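Local coordinates for protein NAD-dependent aldehyde dehydrogenase (PDB 5UJU) that probably catalyses the NAD-dependent oxidation of aldehydes to carboxylic acids, at residues E125-L130 / R163-V168; E18-R23 / W34-E39; N131-E136 / V251-D256; A169-Q174 / L229-T234. All coordinates share one frame; numbering follows the deposited sequence.

Contact 1: E125-L130 / R163-V168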
# COMPACT_ATOMS: atom_id res chain seq x y z
N GLU A 125 4.77 -12.60 21.99
CA GLU A 125 4.42 -13.54 23.05
C GLU A 125 3.41 -14.56 22.56
O GLU A 125 3.52 -15.75 22.89
CB GLU A 125 3.89 -12.78 24.27
CG GLU A 125 3.35 -13.67 25.38
CD GLU A 125 4.41 -14.53 26.07
OE1 GLU A 125 5.62 -14.21 25.98
OE2 GLU A 125 4.01 -15.53 26.71
N ILE A 126 2.41 -14.13 21.78
CA ILE A 126 1.47 -15.07 21.19
C ILE A 126 2.23 -16.11 20.36
O ILE A 126 1.99 -17.32 20.48
CB ILE A 126 0.42 -14.34 20.34
CG1 ILE A 126 -0.48 -13.44 21.22
CG2 ILE A 126 -0.39 -15.36 19.51
CD1 ILE A 126 -1.37 -12.49 20.42
N LEU A 127 3.18 -15.65 19.53
CA LEU A 127 3.96 -16.57 18.69
C LEU A 127 4.76 -17.57 19.52
O LEU A 127 4.85 -18.75 19.16
CB LEU A 127 4.89 -15.78 17.76
CG LEU A 127 4.13 -14.98 16.69
CD1 LEU A 127 5.06 -14.23 15.76
CD2 LEU A 127 3.27 -15.95 15.92
N ALA A 128 5.33 -17.12 20.64
CA ALA A 128 6.05 -18.04 21.52
C ALA A 128 5.12 -19.14 22.02
O ALA A 128 5.49 -20.31 22.04
CB ALA A 128 6.66 -17.27 22.69
N ARG A 129 3.90 -18.77 22.40
CA ARG A 129 2.96 -19.76 22.91
C ARG A 129 2.43 -20.65 21.79
O ARG A 129 2.16 -21.84 22.01
CB ARG A 129 1.81 -19.07 23.65
CG ARG A 129 2.29 -18.19 24.81
CD ARG A 129 1.19 -17.90 25.81
NE ARG A 129 1.63 -16.94 26.82
CZ ARG A 129 0.86 -16.48 27.81
NH1 ARG A 129 -0.40 -16.89 27.92
NH2 ARG A 129 1.36 -15.61 28.67
N LEU A 130 2.24 -20.10 20.61
CA LEU A 130 1.83 -20.94 19.49
C LEU A 130 2.89 -22.00 19.21
O LEU A 130 2.55 -23.17 19.00
CB LEU A 130 1.57 -20.08 18.26
CG LEU A 130 0.37 -19.14 18.30
CD1 LEU A 130 0.36 -18.29 17.04
CD2 LEU A 130 -0.91 -19.94 18.41
N ARG A 163 6.43 -17.22 9.33
CA ARG A 163 5.80 -16.22 8.47
C ARG A 163 5.06 -15.17 9.28
O ARG A 163 5.00 -14.00 8.89
CB ARG A 163 4.85 -16.90 7.47
CG ARG A 163 5.55 -17.67 6.32
CD ARG A 163 6.27 -16.72 5.36
NE ARG A 163 6.96 -17.42 4.27
CZ ARG A 163 7.62 -16.82 3.27
NH1 ARG A 163 7.70 -15.50 3.21
NH2 ARG A 163 8.20 -17.56 2.32
N ALA A 164 4.46 -15.58 10.40
CA ALA A 164 3.87 -14.60 11.31
C ALA A 164 4.94 -13.66 11.85
O ALA A 164 4.79 -12.44 11.82
CB ALA A 164 3.14 -15.32 12.45
N LEU A 165 6.06 -14.22 12.30
CA LEU A 165 7.14 -13.40 12.87
C LEU A 165 7.72 -12.47 11.81
O LEU A 165 8.06 -11.31 12.11
CB LEU A 165 8.23 -14.31 13.42
CG LEU A 165 9.40 -13.54 14.06
CD1 LEU A 165 9.01 -13.06 15.42
CD2 LEU A 165 10.65 -14.38 14.14
N GLU A 166 7.84 -12.96 10.58
CA GLU A 166 8.26 -12.12 9.46
C GLU A 166 7.34 -10.92 9.30
O GLU A 166 7.80 -9.79 9.11
CB GLU A 166 8.28 -12.97 8.19
CG GLU A 166 8.72 -12.23 6.96
CD GLU A 166 8.72 -13.14 5.74
OE1 GLU A 166 7.66 -13.75 5.47
OE2 GLU A 166 9.76 -13.25 5.08
N ALA A 167 6.02 -11.14 9.36
CA ALA A 167 5.08 -10.04 9.23
C ALA A 167 5.24 -9.03 10.38
O ALA A 167 5.18 -7.82 10.16
CB ALA A 167 3.65 -10.58 9.19
N VAL A 168 5.45 -9.53 11.60
CA VAL A 168 5.66 -8.64 12.74
C VAL A 168 6.94 -7.82 12.55
O VAL A 168 6.97 -6.62 12.82
CB VAL A 168 5.71 -9.45 14.05
CG1 VAL A 168 6.13 -8.56 15.22
CG2 VAL A 168 4.36 -10.09 14.33
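Between residues 125-130 and 163-168, Leu127 makes all the apolar contacts, one methyl on Ala164 and the other against the backbone and CB of Leu165. Its CG stands anti to the carbonyl carbon (chi1 -68°), which sends the two methyls across the gap. CD2 sits 3.5 Å from Ala164 CB, while CD1 packs against the following residue, 3.6 Å from Leu165 N. Leu165 adds CB, 3.9 Å from Leu127 CD1, and Val168 closes the far end more loosely, its CG2 4.4 Å from Leu127 CD1. Because Ala164 offers only a methyl, the leucine can come right up to the helix surface. Leu165 and Val168 also reach Leu124, and Val168 Ile120, one turn or more earlier in helix 97-132.

The polar interactions run within each helix, on sides that do not face the partner. Arg129 NE donates to the anti lone pair of Glu125 OE2 at 2.8 Å, the oxygen lying in the guanidinium plane; Glu125 OE1 is taken up by Lys16 and His17, and Arg129 also reaches Glu260. On the other helix Arg163 NH1 binds the syn lone pair of Glu166 OE1 at 2.9 Å, and Phe528 N satisfies Glu166 OE2.

The short axes run at 172°, 10.6 Å apart: a buried antiparallel helix pair of the aldehyde dehydrogenase fold, with Phe226 of helix 217-230 packed on both Leu127 and Ala164.

Contact 2: E18-R23 / W34-E39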
# COMPACT_ATOMS: atom_id res chain seq x y z
N GLU A 18 12.79 -8.85 22.67
CA GLU A 18 13.50 -7.87 21.86
C GLU A 18 14.64 -8.51 21.08
O GLU A 18 14.90 -8.13 19.93
CB GLU A 18 14.03 -6.74 22.75
CG GLU A 18 14.54 -5.57 21.93
CD GLU A 18 14.85 -4.35 22.79
OE1 GLU A 18 14.88 -4.48 24.03
OE2 GLU A 18 15.04 -3.26 22.21
N ASP A 19 15.35 -9.47 21.68
CA ASP A 19 16.45 -10.13 20.98
C ASP A 19 15.95 -10.87 19.75
O ASP A 19 16.57 -10.80 18.68
CB ASP A 19 17.18 -11.08 21.93
CG ASP A 19 18.10 -10.34 22.89
OD1 ASP A 19 18.28 -9.11 22.71
OD2 ASP A 19 18.63 -10.99 23.82
N THR A 20 14.83 -11.60 19.87
CA THR A 20 14.25 -12.26 18.70
C THR A 20 13.85 -11.24 17.64
O THR A 20 14.09 -11.44 16.44
CB THR A 20 13.04 -13.10 19.10
OG1 THR A 20 13.44 -14.11 20.03
CG2 THR A 20 12.44 -13.77 17.87
N LEU A 21 13.28 -10.11 18.08
CA LEU A 21 12.83 -9.06 17.16
C LEU A 21 14.01 -8.47 16.39
O LEU A 21 13.95 -8.31 15.17
CB LEU A 21 12.11 -7.97 17.95
CG LEU A 21 11.60 -6.79 17.14
CD1 LEU A 21 10.57 -7.28 16.12
CD2 LEU A 21 10.97 -5.78 18.08
N LYS A 22 15.09 -8.14 17.11
CA LYS A 22 16.26 -7.56 16.46
C LYS A 22 16.85 -8.52 15.43
O LYS A 22 17.26 -8.11 14.34
CB LYS A 22 17.30 -7.19 17.51
N ARG A 23 16.91 -9.81 15.76
CA ARG A 23 17.42 -10.80 14.82
C ARG A 23 16.50 -10.96 13.62
O ARG A 23 16.96 -11.19 12.49
CB ARG A 23 17.63 -12.13 15.54
CG ARG A 23 18.28 -13.21 14.70
CD ARG A 23 19.71 -12.88 14.31
NE ARG A 23 20.25 -13.84 13.33
CZ ARG A 23 20.07 -13.75 12.02
NH1 ARG A 23 19.38 -12.74 11.50
NH2 ARG A 23 20.59 -14.67 11.21
N TRP A 34 17.36 -18.21 8.31
CA TRP A 34 17.15 -18.01 9.74
C TRP A 34 15.72 -18.37 10.11
O TRP A 34 14.79 -18.11 9.34
CB TRP A 34 17.45 -16.57 10.18
CG TRP A 34 17.26 -16.35 11.66
CD1 TRP A 34 18.09 -16.76 12.67
CD2 TRP A 34 16.15 -15.70 12.29
NE1 TRP A 34 17.57 -16.39 13.89
CE2 TRP A 34 16.38 -15.73 13.68
CE3 TRP A 34 14.99 -15.08 11.81
CZ2 TRP A 34 15.49 -15.18 14.60
CZ3 TRP A 34 14.11 -14.52 12.72
CH2 TRP A 34 14.37 -14.57 14.10
N SER A 35 15.56 -18.97 11.29
CA SER A 35 14.27 -19.31 11.88
C SER A 35 14.41 -19.49 13.38
O SER A 35 15.23 -20.30 13.82
CB SER A 35 13.69 -20.60 11.28
OG SER A 35 12.54 -20.99 12.01
N PRO A 36 13.63 -18.77 14.19
CA PRO A 36 13.70 -18.98 15.64
C PRO A 36 12.87 -20.16 16.12
O PRO A 36 12.92 -20.48 17.32
CB PRO A 36 13.13 -17.67 16.20
CG PRO A 36 12.09 -17.30 15.19
CD PRO A 36 12.64 -17.74 13.84
N PHE A 37 12.11 -20.80 15.24
CA PHE A 37 11.21 -21.88 15.62
C PHE A 37 11.71 -23.18 14.99
O PHE A 37 11.80 -23.28 13.76
CB PHE A 37 9.78 -21.56 15.20
CG PHE A 37 9.25 -20.24 15.76
CD1 PHE A 37 9.12 -20.05 17.13
CD2 PHE A 37 8.89 -19.20 14.91
CE1 PHE A 37 8.64 -18.84 17.66
CE2 PHE A 37 8.40 -17.98 15.41
CZ PHE A 37 8.28 -17.80 16.79
N ALA A 38 12.07 -24.14 15.83
CA ALA A 38 12.65 -25.39 15.36
C ALA A 38 11.64 -26.17 14.53
O ALA A 38 10.57 -26.54 15.03
CB ALA A 38 13.14 -26.23 16.53
N GLU A 39 11.97 -26.40 13.26
CA GLU A 39 11.04 -27.09 12.37
C GLU A 39 11.00 -28.59 12.61
O GLU A 39 10.03 -29.24 12.20
CB GLU A 39 11.39 -26.80 10.91
CG GLU A 39 12.71 -27.38 10.49
CD GLU A 39 12.96 -27.23 9.01
OE1 GLU A 39 12.21 -26.48 8.34
OE2 GLU A 39 13.88 -27.90 8.50
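Arg23 lies along one face of the Trp34 indole, the two side chains running antiparallel along one another. The stack is both aliphatic and cationic. Arg23 CG presses on the ring 3.3 Å from Trp34 CE2, and beyond it the guanidinium lies flat over the five-membered ring, with Arg23 CZ 3.9 Å from that ring's centroid and the planes 28° apart. This is a cation-pi interaction over the face, 23° off the ring normal. A bend at chi2 (66°) of Arg23 folds the chain back so that methylene and guanidinium share the same indole face.

Apolar packing is lighter. Thr20 CG2 is 4.3 Å from both Trp34 CH2 and Pro36 CB, and Pro36 CD lies over the opposite face of the indole, toward its rim, so the ring is held between arginine and proline. Pro36 CG in turn rests over the Phe37 ring.

The contact folds the loop after helix 18-30 back along that helix at the protein surface. Farther along the loop, Glu39 forms a salt bridge with Lys186, on strand 181-188 of the second subunit. Trp34 also touches Ala24 and Ala27 and meets Phe528 edge-to-face, while Pro36 packs on Leu165 of helix 158-175 and Phe37 on Leu127 of helix 97-132.

Contact 3: N131-E136 / V251-D256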
# COMPACT_ATOMS: atom_id res chain seq x y z
N ASN A 131 4.17 -21.62 19.27
CA ASN A 131 5.23 -22.62 19.07
C ASN A 131 5.14 -23.73 20.11
O ASN A 131 5.28 -24.91 19.78
CB ASN A 131 6.61 -21.97 19.12
CG ASN A 131 7.71 -22.95 18.77
OD1 ASN A 131 8.64 -23.16 19.54
ND2 ASN A 131 7.62 -23.55 17.59
N ARG A 132 4.89 -23.37 21.38
CA ARG A 132 4.74 -24.41 22.40
C ARG A 132 3.55 -25.31 22.15
O ARG A 132 3.55 -26.45 22.62
CB ARG A 132 4.63 -23.80 23.80
CG ARG A 132 5.90 -23.15 24.31
CD ARG A 132 5.80 -22.85 25.80
NE ARG A 132 5.28 -21.51 26.05
CZ ARG A 132 6.02 -20.40 26.02
NH1 ARG A 132 7.32 -20.47 25.76
NH2 ARG A 132 5.46 -19.23 26.26
N ALA A 133 2.53 -24.83 21.43
CA ALA A 133 1.35 -25.62 21.08
C ALA A 133 1.48 -26.29 19.72
O ALA A 133 0.47 -26.73 19.15
CB ALA A 133 0.10 -24.74 21.11
N SER A 134 2.70 -26.41 19.18
CA SER A 134 2.87 -26.84 17.80
C SER A 134 2.32 -28.23 17.57
O SER A 134 1.78 -28.52 16.49
CB SER A 134 4.35 -26.79 17.39
OG SER A 134 4.77 -25.45 17.17
N PHE A 135 2.48 -29.13 18.54
CA PHE A 135 1.98 -30.49 18.36
C PHE A 135 0.45 -30.51 18.34
O PHE A 135 -0.15 -31.17 17.49
CB PHE A 135 2.53 -31.41 19.44
CG PHE A 135 3.92 -31.89 19.15
CD1 PHE A 135 4.14 -32.90 18.22
CD2 PHE A 135 5.01 -31.35 19.83
CE1 PHE A 135 5.42 -33.35 17.95
CE2 PHE A 135 6.29 -31.80 19.57
CZ PHE A 135 6.49 -32.80 18.63
N GLU A 136 -0.19 -29.80 19.28
CA GLU A 136 -1.65 -29.70 19.26
C GLU A 136 -2.15 -29.10 17.95
O GLU A 136 -3.12 -29.59 17.36
CB GLU A 136 -2.13 -28.85 20.44
CG GLU A 136 -3.60 -28.52 20.38
CD GLU A 136 -4.04 -27.54 21.47
OE1 GLU A 136 -3.17 -27.02 22.19
OE2 GLU A 136 -5.25 -27.30 21.61
N VAL A 251 -6.74 -18.40 17.93
CA VAL A 251 -7.48 -17.31 18.56
C VAL A 251 -7.50 -17.48 20.07
O VAL A 251 -7.31 -16.51 20.82
CB VAL A 251 -8.89 -17.21 17.97
CG1 VAL A 251 -9.73 -16.26 18.82
CG2 VAL A 251 -8.83 -16.73 16.51
N ARG A 252 -7.73 -18.70 20.56
CA ARG A 252 -7.74 -18.96 22.00
C ARG A 252 -6.44 -18.50 22.65
O ARG A 252 -6.44 -17.82 23.68
CB ARG A 252 -7.97 -20.45 22.26
CG ARG A 252 -8.01 -20.87 23.75
CD ARG A 252 -7.73 -22.39 23.92
NE ARG A 252 -6.32 -22.74 23.75
CZ ARG A 252 -5.88 -23.90 23.27
NH1 ARG A 252 -6.73 -24.86 22.90
NH2 ARG A 252 -4.57 -24.12 23.16
N ILE A 253 -5.30 -18.86 22.05
CA ILE A 253 -4.01 -18.51 22.62
C ILE A 253 -3.78 -17.00 22.53
O ILE A 253 -3.28 -16.38 23.49
CB ILE A 253 -2.89 -19.31 21.93
CG1 ILE A 253 -3.03 -20.80 22.28
CG2 ILE A 253 -1.54 -18.81 22.36
CD1 ILE A 253 -2.03 -21.74 21.54
N ALA A 254 -4.17 -16.38 21.41
CA ALA A 254 -4.07 -14.92 21.30
C ALA A 254 -4.86 -14.22 22.40
O ALA A 254 -4.36 -13.27 23.01
CB ALA A 254 -4.59 -14.45 19.94
N ARG A 255 -6.08 -14.68 22.66
CA ARG A 255 -6.94 -14.06 23.67
C ARG A 255 -6.35 -14.23 25.07
O ARG A 255 -6.47 -13.33 25.91
CB ARG A 255 -8.33 -14.68 23.60
CG ARG A 255 -9.07 -14.32 22.31
CD ARG A 255 -10.39 -15.06 22.22
NE ARG A 255 -11.32 -14.69 23.29
CZ ARG A 255 -12.16 -13.67 23.22
NH1 ARG A 255 -12.19 -12.90 22.14
NH2 ARG A 255 -12.97 -13.40 24.23
N ASP A 256 -5.74 -15.38 25.34
CA ASP A 256 -5.03 -15.59 26.60
C ASP A 256 -3.99 -14.51 26.83
O ASP A 256 -3.92 -13.90 27.90
CB ASP A 256 -4.34 -16.96 26.58
CG ASP A 256 -5.30 -18.09 26.81
OD1 ASP A 256 -6.46 -17.84 27.20
OD2 ASP A 256 -4.88 -19.25 26.61
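Glu136 and Arg252 reach toward each other and meet as a salt bridge between helix 134-145 and helix 245-260. Arg252 NH1 donates to Glu136 OE2 at 3.1 Å in a nearly straight bond (166°). The oxygen lies close to the guanidinium plane, whereas the donor meets it on the syn side, 17° out of the carboxylate plane. Arg252 NH2 to Glu136 OE1, at 3.4 Å, is a weak second bond. The carboxylate and guanidinium planes are twisted by 28°. Arg252 leaves its helix with CG anti to the backbone N and turns at chi3 to bring both terminal nitrogens to the carboxylate, which an extended Glu136 chain holds out. Arg252 was modelled in two conformers, of which this is one. Glu136 OE2 has a stronger partner in His61 NE2, and the Arg252 side chain touches His61 too.

Beside the ion pair, Ala133 CB packs 3.7 Å from Ile253 CD1. Ala133 is the junction between helices 97-132 and 134-145, and there Asn131 O accepts twice: from Ser134 N at 3.0 Å and from Ser134 OG at 2.7 Å. Gln161 NE2 donates to Ser134 OG, and Asn131 ND2 is bonded to Gln161 and Tyr46.

The arginine's grip, given for one of two conformers, is doubtful in its details. In this conformer the buried carboxylate of Glu136 is shared by a histidine and an arginine, which would favour its anionic form.

Contact 4: A169-Q174 / L229-T234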
# COMPACT_ATOMS: atom_id res chain seq x y z
N ALA A 169 7.99 -8.46 12.02
CA ALA A 169 9.26 -7.77 11.82
C ALA A 169 9.13 -6.66 10.78
O ALA A 169 9.66 -5.56 10.99
CB ALA A 169 10.34 -8.78 11.40
N TYR A 170 8.44 -6.92 9.67
CA TYR A 170 8.20 -5.87 8.68
C TYR A 170 7.38 -4.72 9.27
O TYR A 170 7.66 -3.55 9.01
CB TYR A 170 7.49 -6.44 7.45
CG TYR A 170 8.46 -7.00 6.43
CD1 TYR A 170 8.77 -8.35 6.39
CD2 TYR A 170 9.12 -6.15 5.55
CE1 TYR A 170 9.69 -8.86 5.45
CE2 TYR A 170 10.03 -6.64 4.61
CZ TYR A 170 10.30 -7.99 4.58
OH TYR A 170 11.20 -8.45 3.67
N ALA A 171 6.34 -5.05 10.06
CA ALA A 171 5.55 -4.01 10.72
C ALA A 171 6.44 -3.14 11.60
O ALA A 171 6.48 -1.92 11.45
CB ALA A 171 4.43 -4.64 11.54
N TRP A 172 7.18 -3.77 12.51
CA TRP A 172 8.09 -3.02 13.39
C TRP A 172 9.11 -2.23 12.57
O TRP A 172 9.45 -1.10 12.93
CB TRP A 172 8.78 -3.99 14.36
CG TRP A 172 9.85 -3.36 15.21
CD1 TRP A 172 11.17 -3.72 15.27
CD2 TRP A 172 9.69 -2.25 16.10
NE1 TRP A 172 11.84 -2.90 16.16
CE2 TRP A 172 10.95 -1.99 16.68
CE3 TRP A 172 8.60 -1.45 16.47
CZ2 TRP A 172 11.15 -0.97 17.61
CZ3 TRP A 172 8.80 -0.43 17.39
CH2 TRP A 172 10.07 -0.20 17.94
N ASP A 173 9.58 -2.79 11.45
CA ASP A 173 10.55 -2.09 10.62
C ASP A 173 10.03 -0.72 10.17
O ASP A 173 10.78 0.25 10.12
CB ASP A 173 10.91 -2.96 9.42
CG ASP A 173 12.20 -2.52 8.73
OD1 ASP A 173 13.08 -1.93 9.39
OD2 ASP A 173 12.33 -2.79 7.53
N GLN A 174 8.74 -0.64 9.82
CA GLN A 174 8.11 0.64 9.48
C GLN A 174 7.83 1.49 10.73
O GLN A 174 8.03 2.71 10.71
CB GLN A 174 6.79 0.41 8.74
CG GLN A 174 6.91 -0.28 7.41
CD GLN A 174 7.84 0.49 6.50
OE1 GLN A 174 7.92 1.72 6.57
NE2 GLN A 174 8.53 -0.22 5.63
N LEU A 229 -2.36 -7.35 13.98
CA LEU A 229 -2.14 -7.16 15.42
C LEU A 229 -0.93 -6.29 15.69
O LEU A 229 -0.98 -5.40 16.54
CB LEU A 229 -1.98 -8.52 16.11
CG LEU A 229 -3.24 -9.33 16.36
CD1 LEU A 229 -2.84 -10.70 16.94
CD2 LEU A 229 -4.17 -8.56 17.31
N ALA A 230 0.17 -6.53 14.97
CA ALA A 230 1.41 -5.79 15.16
C ALA A 230 1.27 -4.31 14.80
O ALA A 230 2.15 -3.51 15.13
CB ALA A 230 2.54 -6.41 14.34
N THR A 231 0.23 -3.94 14.06
CA THR A 231 -0.01 -2.53 13.78
C THR A 231 -1.21 -2.00 14.56
O THR A 231 -1.78 -0.97 14.19
CB THR A 231 -0.17 -2.30 12.27
OG1 THR A 231 -1.20 -3.17 11.77
CG2 THR A 231 1.16 -2.61 11.54
N GLY A 232 -1.62 -2.70 15.61
CA GLY A 232 -2.60 -2.17 16.55
C GLY A 232 -4.05 -2.35 16.16
O GLY A 232 -4.93 -1.80 16.83
N ASN A 233 -4.33 -3.12 15.12
CA ASN A 233 -5.70 -3.33 14.72
C ASN A 233 -6.33 -4.43 15.56
O ASN A 233 -5.64 -5.26 16.15
CB ASN A 233 -5.76 -3.70 13.23
CG ASN A 233 -5.23 -2.60 12.35
OD1 ASN A 233 -5.95 -1.66 12.06
ND2 ASN A 233 -3.96 -2.68 11.97
N THR A 234 -7.66 -4.44 15.60
CA THR A 234 -8.39 -5.60 16.09
C THR A 234 -8.69 -6.51 14.89
O THR A 234 -8.67 -6.08 13.74
CB THR A 234 -9.69 -5.18 16.78
OG1 THR A 234 -10.44 -4.32 15.92
CG2 THR A 234 -9.40 -4.44 18.12
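Ala171 meets Ala230 and Thr231 through its single methyl, and all the direct packing between the two segments passes through that group. Ahead of it in helix 158-175, Ala169 points away from the second segment, and Tyr170 packs on Ile28 and Val550. At Ala171 the helix comes close: its CA is 6.3 Å from Ala230 CA, a spacing that small side chains permit. Ala171 CB lies 3.8 Å from Ala230 CB, methyl against methyl, and equally 3.8 Å from Thr231 CG2, so it rests between the two.

Thr231 can serve both apolar and polar partners because chi1 is 54°. CG2, anti to the carbonyl carbon, faces the alanine, while OG1 turns back to the end of its own helix, where it is hydrogen-bonded to Ala227 O and Asp228 O.

Trp172 carries its ring away, to Leu21 and Leu25 of helix 18-30, and meets Phe14 edge-to-face. Asp173 is salt-bridged to Arg176 and Arg177. Gln174 extends toward the subunit interface, where it forms a weak hydrogen bond with Gln174 of the second subunit.

Across from this helix, helix 217-230 ends in a Schellman motif. Gly232, at phi 85°, is its C-prime residue; Gly232 N bonds to Leu229 O at 2.9 Å, and Asn233 N is directed to Asp228 O. The chain then enters strand 234-238, parallel to strand 191-211: a beta-alpha-beta crossover of the Rossmann-like NAD-binding domain of the aldehyde dehydrogenase fold, with helix 158-175 packed against the end of its helix.

Contact 1 lies at the middle of the set, its centre 10 Å from that of contact 2 and 11 Å from those of contacts 3 and 4. It shares helix 97-132 with contact 3 and helix 158-175 with contact 4. Leu165 CD2 reaches Pro36 CG of contact 2 at 3.4 Å, Arg129 CB meets Ile253 CG2 of contact 3 at 3.6 Å, and Val168 CG2 lies 4.1 Å from Ala230 CB of contact 4. Contacts 2 and 4 join through Leu21 CD2 and Trp172 CD1, 3.5 Å apart, whereas contacts 3 and 4 do not touch. The sodium ion is bound elsewhere, at Gly348 and Gly458.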